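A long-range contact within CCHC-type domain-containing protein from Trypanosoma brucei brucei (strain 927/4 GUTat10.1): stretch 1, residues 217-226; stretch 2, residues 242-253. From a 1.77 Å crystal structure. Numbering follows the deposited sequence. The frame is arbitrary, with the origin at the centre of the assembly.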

ATOM      1  N   ARG A 217     -14.289   5.746   2.642  1.00 16.24           N
ATOM      2  CA  ARG A 217     -15.531   5.004   2.461  1.00 16.43           C
ATOM      3  C   ARG A 217     -15.344   3.878   1.452  1.00 16.10           C
ATOM      4  O   ARG A 217     -15.832   2.755   1.655  1.00 16.08           O
ATOM      5  CB  ARG A 217     -16.655   5.952   2.029  1.00 16.92           C
ATOM      6  CG  ARG A 217     -17.050   6.963   3.106  1.00 17.38           C
ATOM      7  CD  ARG A 217     -17.517   6.268   4.370  1.00 29.80           C
ATOM      8  NE  ARG A 217     -16.410   5.992   5.286  1.00 41.49           N
ATOM      9  CZ  ARG A 217     -16.319   4.922   6.075  1.00 41.05           C
ATOM     10  NH1 ARG A 217     -15.264   4.777   6.869  1.00 40.52           N
ATOM     11  NH2 ARG A 217     -17.269   3.994   6.072  1.00 37.70           N
ATOM     12  N   LEU A 218     -14.607   4.151   0.385  1.00 15.86           N
ATOM     13  CA  LEU A 218     -14.349   3.110  -0.600  1.00 15.60           C
ATOM     14  C   LEU A 218     -13.505   1.998   0.008  1.00 15.28           C
ATOM     15  O   LEU A 218     -13.796   0.806  -0.176  1.00 15.23           O
ATOM     16  CB  LEU A 218     -13.673   3.721  -1.824  1.00 15.46           C
ATOM     17  CG  LEU A 218     -13.179   2.783  -2.928  1.00 15.21           C
ATOM     18  CD1 LEU A 218     -14.303   1.868  -3.467  1.00 15.40           C
ATOM     19  CD2 LEU A 218     -12.582   3.607  -4.062  1.00 15.15           C
ATOM     20  N   THR A 219     -12.486   2.367   0.783  1.00 15.12           N
ATOM     21  CA  THR A 219     -11.721   1.343   1.486  1.00 14.87           C
ATOM     22  C   THR A 219     -12.603   0.554   2.456  1.00 15.02           C
ATOM     23  O   THR A 219     -12.437  -0.664   2.601  1.00 14.88           O
ATOM     24  CB  THR A 219     -10.550   1.974   2.228  1.00 14.77           C
ATOM     25  OG1 THR A 219      -9.765   2.762   1.322  1.00 14.69           O
ATOM     26  CG2 THR A 219      -9.680   0.902   2.825  1.00 14.53           C
ATOM     27  N   ALA A 220     -13.513   1.232   3.169  1.00 15.35           N
ATOM     28  CA  ALA A 220     -14.383   0.509   4.094  1.00 15.54           C
ATOM     29  C   ALA A 220     -15.206  -0.540   3.365  1.00 15.61           C
ATOM     30  O   ALA A 220     -15.485  -1.603   3.923  1.00 15.63           O
ATOM     31  CB  ALA A 220     -15.310   1.457   4.837  1.00 15.98           C
ATOM     32  N   GLN A 221     -15.605  -0.251   2.125  1.00 15.69           N
ATOM     33  CA  GLN A 221     -16.321  -1.245   1.332  1.00 15.80           C
ATOM     34  C   GLN A 221     -15.443  -2.465   1.070  1.00 15.47           C
ATOM     35  O   GLN A 221     -15.925  -3.599   1.091  1.00 15.58           O
ATOM     36  CB  GLN A 221     -16.773  -0.623   0.012  1.00 15.95           C
ATOM     37  CG  GLN A 221     -17.609  -1.541  -0.878  1.00 16.16           C
ATOM     38  CD  GLN A 221     -18.848  -2.045  -0.167  1.00 32.67           C
ATOM     39  OE1 GLN A 221     -18.934  -3.221   0.193  1.00 34.18           O
ATOM     40  NE2 GLN A 221     -19.807  -1.152   0.061  1.00 32.66           N
ATOM     41  N   TYR A 222     -14.167  -2.242   0.769  1.00 15.14           N
ATOM     42  CA  TYR A 222     -13.242  -3.360   0.571  1.00 14.88           C
ATOM     43  C   TYR A 222     -13.088  -4.179   1.842  1.00 14.84           C
ATOM     44  O   TYR A 222     -13.026  -5.419   1.789  1.00 14.82           O
ATOM     45  CB  TYR A 222     -11.888  -2.847   0.090  1.00 14.60           C
ATOM     46  CG  TYR A 222     -11.880  -2.675  -1.395  1.00 14.62           C
ATOM     47  CD1 TYR A 222     -11.772  -3.775  -2.230  1.00 14.62           C
ATOM     48  CD2 TYR A 222     -12.004  -1.420  -1.965  1.00 14.68           C
ATOM     49  CE1 TYR A 222     -11.814  -3.631  -3.606  1.00 14.68           C
ATOM     50  CE2 TYR A 222     -12.041  -1.262  -3.346  1.00 14.72           C
ATOM     51  CZ  TYR A 222     -11.939  -2.369  -4.165  1.00 14.72           C
ATOM     52  OH  TYR A 222     -11.985  -2.236  -5.541  1.00 14.79           O
ATOM     53  N   VAL A 223     -13.025  -3.510   2.997  1.00 14.85           N
ATOM     54  CA  VAL A 223     -12.898  -4.261   4.247  1.00 14.83           C
ATOM     55  C   VAL A 223     -14.172  -5.059   4.517  1.00 15.12           C
ATOM     56  O   VAL A 223     -14.118  -6.196   4.979  1.00 15.10           O
ATOM     57  CB  VAL A 223     -12.533  -3.324   5.418  1.00 14.84           C
ATOM     58  CG1 VAL A 223     -12.474  -4.106   6.737  1.00 14.85           C
ATOM     59  CG2 VAL A 223     -11.174  -2.675   5.169  1.00 14.60           C
ATOM     60  N   GLU A 224     -15.341  -4.485   4.216  1.00 15.84           N
ATOM     61  CA  GLU A 224     -16.581  -5.243   4.368  1.00 15.78           C
ATOM     62  C   GLU A 224     -16.583  -6.478   3.483  1.00 15.77           C
ATOM     63  O   GLU A 224     -17.102  -7.531   3.863  1.00 15.95           O
ATOM     64  CB  GLU A 224     -17.779  -4.363   4.026  1.00 17.22           C
ATOM     65  CG  GLU A 224     -18.097  -3.309   5.064  1.00 33.12           C
ATOM     66  CD  GLU A 224     -18.537  -3.918   6.379  1.00 42.85           C
ATOM     67  OE1 GLU A 224     -19.530  -4.685   6.381  1.00 37.11           O
ATOM     68  OE2 GLU A 224     -17.878  -3.636   7.401  1.00 49.00           O
ATOM     69  N   HIS A 225     -16.042  -6.354   2.280  1.00 15.60           N
ATOM     70  CA  HIS A 225     -16.063  -7.455   1.324  1.00 15.66           C
ATOM     71  C   HIS A 225     -15.090  -8.563   1.731  1.00 15.44           C
ATOM     72  O   HIS A 225     -15.412  -9.753   1.614  1.00 15.62           O
ATOM     73  CB  HIS A 225     -15.723  -6.920  -0.065  1.00 15.58           C
ATOM     74  CG  HIS A 225     -16.016  -7.876  -1.177  1.00 15.97           C
ATOM     75  ND1 HIS A 225     -15.188  -8.932  -1.495  1.00 18.52           N
ATOM     76  CD2 HIS A 225     -17.055  -7.936  -2.043  1.00 16.14           C
ATOM     77  CE1 HIS A 225     -15.703  -9.593  -2.516  1.00 15.94           C
ATOM     78  NE2 HIS A 225     -16.839  -9.015  -2.859  1.00 18.45           N
ATOM     79  N   TYR A 226     -13.908  -8.191   2.241  1.00 15.10           N
ATOM     80  CA  TYR A 226     -12.812  -9.139   2.414  1.00 14.91           C
ATOM     81  C   TYR A 226     -12.647  -9.627   3.844  1.00 14.88           C
ATOM     82  O   TYR A 226     -11.975 -10.634   4.059  1.00 14.81           O
ATOM     83  CB  TYR A 226     -11.494  -8.515   1.899  1.00 14.62           C
ATOM     84  CG  TYR A 226     -11.431  -8.597   0.399  1.00 14.68           C
ATOM     85  CD1 TYR A 226     -11.979  -7.591  -0.382  1.00 14.74           C
ATOM     86  CD2 TYR A 226     -10.921  -9.726  -0.239  1.00 14.73           C
ATOM     87  CE1 TYR A 226     -11.971  -7.677  -1.778  1.00 14.82           C
ATOM     88  CE2 TYR A 226     -10.909  -9.829  -1.637  1.00 16.27           C
ATOM     89  CZ  TYR A 226     -11.444  -8.805  -2.405  1.00 16.24           C
ATOM     90  OH  TYR A 226     -11.446  -8.901  -3.788  1.00 15.01           O
ATOM     91  N   GLU A 242      -7.070  -4.428 -10.774  1.00 15.38           N
ATOM     92  CA  GLU A 242      -7.937  -3.279 -11.006  1.00 14.74           C
ATOM     93  C   GLU A 242      -8.850  -3.015  -9.807  1.00 14.68           C
ATOM     94  O   GLU A 242      -8.954  -3.805  -8.866  1.00 14.65           O
ATOM     95  CB  GLU A 242      -8.767  -3.441 -12.288  1.00 15.01           C
ATOM     96  CG  GLU A 242      -9.709  -4.583 -12.326  1.00 24.23           C
ATOM     97  CD  GLU A 242     -10.297  -4.755 -13.724  1.00 30.53           C
ATOM     98  OE1 GLU A 242     -11.011  -3.846 -14.188  1.00 22.01           O
ATOM     99  OE2 GLU A 242     -10.012  -5.789 -14.363  1.00 33.79           O
ATOM    100  N   VAL A 243      -9.471  -1.837  -9.832  1.00 14.70           N
ATOM    101  CA  VAL A 243     -10.484  -1.447  -8.866  1.00 14.74           C
ATOM    102  C   VAL A 243     -11.807  -1.421  -9.606  1.00 15.04           C
ATOM    103  O   VAL A 243     -11.922  -0.779 -10.657  1.00 15.14           O
ATOM    104  CB  VAL A 243     -10.176  -0.076  -8.233  1.00 14.63           C
ATOM    105  CG1 VAL A 243     -11.337   0.382  -7.389  1.00 14.78           C
ATOM    106  CG2 VAL A 243      -8.894  -0.150  -7.407  1.00 14.39           C
ATOM    107  N   ASN A 244     -12.773  -2.160  -9.082  1.00 15.21           N
ATOM    108  CA  ASN A 244     -14.144  -2.219  -9.564  1.00 15.58           C
ATOM    109  C   ASN A 244     -14.637  -0.844 -10.025  1.00 15.70           C
ATOM    110  O   ASN A 244     -14.650   0.100  -9.242  1.00 15.63           O
ATOM    111  CB  ASN A 244     -14.988  -2.758  -8.394  1.00 15.71           C
ATOM    112  CG  ASN A 244     -16.392  -2.999  -8.748  1.00 23.75           C
ATOM    113  OD1 ASN A 244     -17.080  -2.095  -9.165  1.00 22.21           O
ATOM    114  ND2 ASN A 244     -16.852  -4.242  -8.577  1.00 23.75           N
ATOM    115  N   ARG A 245     -14.998  -0.710 -11.320  1.00 15.91           N
ATOM    116  CA  ARG A 245     -15.472   0.587 -11.825  1.00 16.06           C
ATOM    117  C   ARG A 245     -16.771   1.024 -11.166  1.00 16.39           C
ATOM    118  O   ARG A 245     -16.971   2.220 -10.918  1.00 16.45           O
ATOM    119  CB  ARG A 245     -15.660   0.559 -13.346  1.00 18.94           C
ATOM    120  CG  ARG A 245     -14.400   0.324 -14.114  1.00 27.09           C
ATOM    121  CD  ARG A 245     -14.588   0.647 -15.590  1.00 33.60           C
ATOM    122  NE  ARG A 245     -13.346   0.435 -16.305  1.00 34.08           N
ATOM    123  CZ  ARG A 245     -12.893  -0.765 -16.652  1.00 36.20           C
ATOM    124  NH1 ARG A 245     -11.738  -0.882 -17.296  1.00 38.57           N
ATOM    125  NH2 ARG A 245     -13.596  -1.853 -16.367  1.00 38.44           N
ATOM    126  N   ALA A 246     -17.681   0.085 -10.889  1.00 16.65           N
ATOM    127  CA  ALA A 246     -18.932   0.486 -10.257  1.00 19.27           C
ATOM    128  C   ALA A 246     -18.686   1.103  -8.881  1.00 16.86           C
ATOM    129  O   ALA A 246     -19.332   2.089  -8.514  1.00 17.11           O
ATOM    130  CB  ALA A 246     -19.882  -0.705 -10.157  1.00 21.34           C
ATOM    131  N   TRP A 247     -17.754   0.541  -8.102  1.00 16.48           N
ATOM    132  CA  TRP A 247     -17.448   1.158  -6.811  1.00 16.34           C
ATOM    133  C   TRP A 247     -16.804   2.531  -6.994  1.00 16.21           C
ATOM    134  O   TRP A 247     -17.077   3.452  -6.223  1.00 16.36           O
ATOM    135  CB  TRP A 247     -16.546   0.254  -5.979  1.00 15.99           C
ATOM    136  CG  TRP A 247     -17.261  -0.938  -5.456  1.00 16.16           C
ATOM    137  CD1 TRP A 247     -18.555  -1.311  -5.716  1.00 24.89           C
ATOM    138  CD2 TRP A 247     -16.738  -1.902  -4.550  1.00 15.95           C
ATOM    139  NE1 TRP A 247     -18.850  -2.474  -5.044  1.00 25.01           N
ATOM    140  CE2 TRP A 247     -17.758  -2.850  -4.321  1.00 21.65           C
ATOM    141  CE3 TRP A 247     -15.508  -2.062  -3.925  1.00 15.56           C
ATOM    142  CZ2 TRP A 247     -17.572  -3.943  -3.479  1.00 16.18           C
ATOM    143  CZ3 TRP A 247     -15.329  -3.156  -3.098  1.00 15.48           C
ATOM    144  CH2 TRP A 247     -16.351  -4.083  -2.890  1.00 15.78           C
ATOM    145  N   LEU A 248     -15.943   2.685  -7.996  1.00 16.00           N
ATOM    146  CA  LEU A 248     -15.358   3.997  -8.270  1.00 17.03           C
ATOM    147  C   LEU A 248     -16.444   5.008  -8.610  1.00 16.35           C
ATOM    148  O   LEU A 248     -16.457   6.132  -8.085  1.00 16.47           O
ATOM    149  CB  LEU A 248     -14.346   3.887  -9.408  1.00 15.69           C
ATOM    150  CG  LEU A 248     -12.997   3.263  -9.011  1.00 15.31           C
ATOM    151  CD1 LEU A 248     -12.169   2.878 -10.207  1.00 15.17           C
ATOM    152  CD2 LEU A 248     -12.199   4.200  -8.147  1.00 15.17           C
ATOM    153  N   GLU A 249     -17.364   4.619  -9.496  1.00 16.64           N
ATOM    154  CA  GLU A 249     -18.469   5.512  -9.841  1.00 17.11           C
ATOM    155  C   GLU A 249     -19.247   5.920  -8.596  1.00 17.41           C
ATOM    156  O   GLU A 249     -19.624   7.088  -8.449  1.00 17.70           O
ATOM    157  CB  GLU A 249     -19.403   4.851 -10.865  1.00 17.43           C
ATOM    158  CG  GLU A 249     -18.751   4.468 -12.195  1.00 27.75           C
ATOM    159  CD  GLU A 249     -18.971   5.499 -13.308  1.00 43.13           C
ATOM    160  OE1 GLU A 249     -19.287   6.665 -12.983  1.00 48.67           O
ATOM    161  OE2 GLU A 249     -18.811   5.137 -14.496  1.00 42.59           O
ATOM    162  N   ARG A 250     -19.464   4.979  -7.673  1.00 17.37           N
ATOM    163  CA  ARG A 250     -20.285   5.247  -6.498  1.00 17.71           C
ATOM    164  C   ARG A 250     -19.567   6.136  -5.486  1.00 19.61           C
ATOM    165  O   ARG A 250     -20.123   7.134  -5.014  1.00 17.95           O
ATOM    166  CB  ARG A 250     -20.691   3.927  -5.850  1.00 17.72           C
ATOM    167  CG  ARG A 250     -21.327   4.072  -4.494  1.00 18.01           C
ATOM    168  CD  ARG A 250     -21.720   2.682  -4.013  1.00 33.69           C
ATOM    169  NE  ARG A 250     -22.282   2.691  -2.673  1.00 37.25           N
ATOM    170  CZ  ARG A 250     -22.629   1.593  -2.015  1.00 42.14           C
ATOM    171  NH1 ARG A 250     -23.137   1.681  -0.794  1.00 40.53           N
ATOM    172  NH2 ARG A 250     -22.454   0.405  -2.580  1.00 44.55           N
ATOM    173  N   TYR A 251     -18.334   5.789  -5.133  1.00 17.06           N
ATOM    174  CA  TYR A 251     -17.643   6.471  -4.045  1.00 16.95           C
ATOM    175  C   TYR A 251     -16.858   7.694  -4.493  1.00 16.89           C
ATOM    176  O   TYR A 251     -16.722   8.648  -3.718  1.00 17.06           O
ATOM    177  CB  TYR A 251     -16.699   5.492  -3.331  1.00 16.51           C
ATOM    178  CG  TYR A 251     -17.464   4.433  -2.570  1.00 16.64           C
ATOM    179  CD1 TYR A 251     -17.870   4.655  -1.259  1.00 16.86           C
ATOM    180  CD2 TYR A 251     -17.810   3.227  -3.166  1.00 16.59           C
ATOM    181  CE1 TYR A 251     -18.598   3.711  -0.563  1.00 17.01           C
ATOM    182  CE2 TYR A 251     -18.527   2.267  -2.467  1.00 16.75           C
ATOM    183  CZ  TYR A 251     -18.919   2.518  -1.170  1.00 17.73           C
ATOM    184  OH  TYR A 251     -19.646   1.580  -0.477  1.00 19.58           O
ATOM    185  N   ILE A 252     -16.324   7.685  -5.707  1.00 16.67           N
ATOM    186  CA  ILE A 252     -15.516   8.781  -6.208  1.00 18.90           C
ATOM    187  C   ILE A 252     -16.312   9.679  -7.150  1.00 19.49           C
ATOM    188  O   ILE A 252     -16.153  10.900  -7.130  1.00 22.62           O
ATOM    189  CB  ILE A 252     -14.248   8.235  -6.903  1.00 16.14           C
ATOM    190  CG1 ILE A 252     -13.511   7.221  -6.004  1.00 15.81           C
ATOM    191  CG2 ILE A 252     -13.315   9.366  -7.252  1.00 16.10           C
ATOM    192  CD1 ILE A 252     -13.103   7.783  -4.658  1.00 17.67           C
ATOM    193  N   GLY A 253     -17.164   9.096  -7.988  1.00 17.14           N
ATOM    194  CA  GLY A 253     -17.892   9.867  -8.973  1.00 17.52           C
ATOM    195  C   GLY A 253     -17.527   9.443 -10.379  1.00 17.31           C
ATOM    196  O   GLY A 253     -16.858   8.425 -10.594  1.00 16.94           O
TER

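Stretch 2 begins as a loop and continues into a helix, residues 245-251, which runs at 140° to the helix of stretch 1, with the axes 10.3 Å apart at their closest; the two stretches bury 550 Å², both sides summed. Val 243 makes the first contact. Its CG1 lies 3.3 Å from Tyr 222 OH, at the edge of the phenol ring, and the valine packs against the end of the tyrosine, whose hydroxyl is hydrogen-bonded elsewhere in the structure. Asn 244 contributes little area but starts the helix: its OD1 accepts a capping bond from Trp 247 N (2.9 Å), satisfying an amide that has no carbonyl partner in the first turn.

This cap lies at the base of Trp 247, the knob that sits among Leu 218, Gln 221, Tyr 222 and His 225. Gln 221 CG lies over one face, 3.4 Å from the centroid of the six-membered ring, in a CH-pi contact, while the indole edge is directed at the face of Tyr 222, with Trp 247 CZ3 3.6 Å from Tyr 222 CE1 and the ring planes at 74°. Nearer the backbone, Trp 247 CB packs against Leu 218 CD1 at 3.7 Å.

The buried Leu 248 adds a small apolar contact, its CD2 4.1 Å from Leu 218 CD2. One turn after the tryptophan, Tyr 251 comes closest to the opposing backbone, its CA 5.8 Å from Leu 218 CA. Leu 218 CA lies over the phenol face, and the ring reaches on to Gln 221, whose NE2 donates a nearly linear hydrogen bond to Tyr 251 OH (2.8 Å, 168°). Gln 221 thus serves both aromatics, offering aliphatic carbon to one and an amide to the other. Ile 252 CG1, 4.2 Å from Leu 218 CD2, adds to the apolar surroundings of the buried Leu 218.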